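Benzoylformate Decarboxylase (Polynucleobacter necessarius, PDB 4K9Q) probably uses thiamine diphosphate and magnesium to decarboxylate benzoylformate, as a member of the thiamine diphosphate-dependent enzyme family. Local coordinates at residues S256-K259 with Q260-H264. Numbering follows the deposited sequence.
Sequences SLEK and QIQGH
Gln-260 N donates to Ser-256 O at 3.2 Å, an i to i+4 alpha-helical bond, whereas Ile-261 N reaches Glu-258 O at 3.2 Å from above the carbonyl plane, the tightened i to i+3 pattern of a helix C-terminus. This is the closing turn of helix 254-260 in the central, Rossmann-like domain, where the chain leaves the helix for strand 266-270 of the parallel sheet. Weak bonds from both amides to Leu-257 O fill in the turn. On the buried side, Leu-257 CD2 touches Ile-261 CD1 at 3.8 Å, the two branches crossing at an angle; Leu-250, Leu-201 and Pro-287 also pack on Ile-261. With CG set beside its backbone N (chi1 -65°), Gln-260 runs back along the helix, laying CG 3.4 Å from Ser-256 O and delivering OE1 to the amide N of Thr-251, whose hydroxyl is hydrogen-bonded to Ser-256 OG. Shortening this glutamine to an alanine would probably leave the Thr-251 amide without this acceptor and Ser-256 O less covered. Glu-258, its chain extended, accepts a bond from Gln-284 N through OE1. Gln-262 runs back alongside the helix end, its CG 3.4 Å from Glu-258 O.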
loop_
_atom_site.group_PDB
_atom_site.type_symbol
_atom_site.label_atom_id
_atom_site.label_comp_id
_atom_site.label_asym_id
_atom_site.label_seq_id
_atom_site.Cartn_x
_atom_site.Cartn_y
_atom_site.Cartn_z
ATOM N N SER A 256 -18.213 -0.759 -31.699
ATOM C CA SER A 256 -19.251 -1.742 -31.998
ATOM C C SER A 256 -20.512 -1.490 -31.167
ATOM O O SER A 256 -21.628 -1.565 -31.682
ATOM C CB SER A 256 -18.749 -3.180 -31.801
ATOM O OG SER A 256 -18.378 -3.424 -30.451
ATOM N N LEU A 257 -20.336 -1.180 -29.887
ATOM C CA LEU A 257 -21.480 -0.860 -29.039
ATOM C C LEU A 257 -22.176 0.396 -29.590
ATOM O O LEU A 257 -23.400 0.423 -29.738
ATOM C CB LEU A 257 -21.043 -0.666 -27.576
ATOM C CG LEU A 257 -22.153 -0.563 -26.524
ATOM C CD1 LEU A 257 -21.591 -0.889 -25.147
ATOM C CD2 LEU A 257 -22.807 0.826 -26.537
ATOM N N GLU A 258 -21.383 1.421 -29.907
ATOM C CA GLU A 258 -21.903 2.657 -30.492
ATOM C C GLU A 258 -22.824 2.366 -31.676
ATOM O O GLU A 258 -23.918 2.907 -31.769
ATOM C CB GLU A 258 -20.752 3.558 -30.962
ATOM C CG GLU A 258 -21.220 4.848 -31.645
ATOM C CD GLU A 258 -20.200 5.402 -32.635
ATOM O OE1 GLU A 258 -19.046 4.910 -32.672
ATOM O OE2 GLU A 258 -20.556 6.343 -33.380
ATOM N N LYS A 259 -22.380 1.504 -32.583
ATOM C CA LYS A 259 -23.162 1.224 -33.781
ATOM C C LYS A 259 -24.490 0.560 -33.439
ATOM O O LYS A 259 -25.505 0.802 -34.097
ATOM C CB LYS A 259 -22.357 0.367 -34.763
ATOM C CG LYS A 259 -21.262 1.159 -35.477
ATOM C CD LYS A 259 -20.436 0.279 -36.405
ATOM C CE LYS A 259 -19.269 1.059 -37.001
ATOM N NZ LYS A 259 -19.735 2.254 -37.761
ATOM N N GLN A 260 -24.490 -0.263 -32.398
ATOM C CA GLN A 260 -25.701 -0.974 -32.014
ATOM C C GLN A 260 -26.785 -0.074 -31.438
ATOM O O GLN A 260 -27.970 -0.401 -31.520
ATOM C CB GLN A 260 -25.391 -2.100 -31.030
ATOM C CG GLN A 260 -24.547 -3.210 -31.615
ATOM C CD GLN A 260 -24.306 -4.320 -30.617
ATOM O OE1 GLN A 260 -23.554 -4.150 -29.652
ATOM N NE2 GLN A 260 -24.961 -5.460 -30.828
ATOM N N ILE A 261 -26.392 1.057 -30.865
ATOM C CA ILE A 261 -27.363 1.919 -30.189
ATOM C C ILE A 261 -27.686 3.188 -30.984
ATOM O O ILE A 261 -28.372 4.081 -30.492
ATOM C CB ILE A 261 -26.920 2.252 -28.726
ATOM C CG1 ILE A 261 -25.598 3.031 -28.718
ATOM C CG2 ILE A 261 -26.811 0.955 -27.900
ATOM C CD1 ILE A 261 -25.207 3.600 -27.331
ATOM N N GLN A 262 -27.202 3.259 -32.220
ATOM C CA GLN A 262 -27.504 4.397 -33.087
ATOM C C GLN A 262 -29.010 4.583 -33.289
ATOM O O GLN A 262 -29.774 3.617 -33.269
ATOM C CB GLN A 262 -26.809 4.244 -34.441
ATOM C CG GLN A 262 -25.312 4.489 -34.396
ATOM C CD GLN A 262 -24.656 4.330 -35.756
ATOM O OE1 GLN A 262 -25.263 3.807 -36.695
ATOM N NE2 GLN A 262 -23.410 4.781 -35.871
ATOM N N GLY A 263 -29.434 5.831 -33.475
ATOM C CA GLY A 263 -30.828 6.121 -33.763
ATOM C C GLY A 263 -31.653 6.495 -32.543
ATOM O O GLY A 263 -32.877 6.633 -32.630
ATOM N N HIS A 264 -30.982 6.657 -31.404
ATOM C CA HIS A 264 -31.662 6.985 -30.155
ATOM C C HIS A 264 -31.023 8.211 -29.516
ATOM O O HIS A 264 -29.800 8.281 -29.382
ATOM C CB HIS A 264 -31.625 5.781 -29.219
ATOM C CG HIS A 264 -32.310 4.579 -29.783
ATOM N ND1 HIS A 264 -33.658 4.343 -29.617
ATOM C CD2 HIS A 264 -31.840 3.560 -30.540
ATOM C CE1 HIS A 264 -33.986 3.223 -30.235
ATOM N NE2 HIS A 264 -32.902 2.728 -30.804
#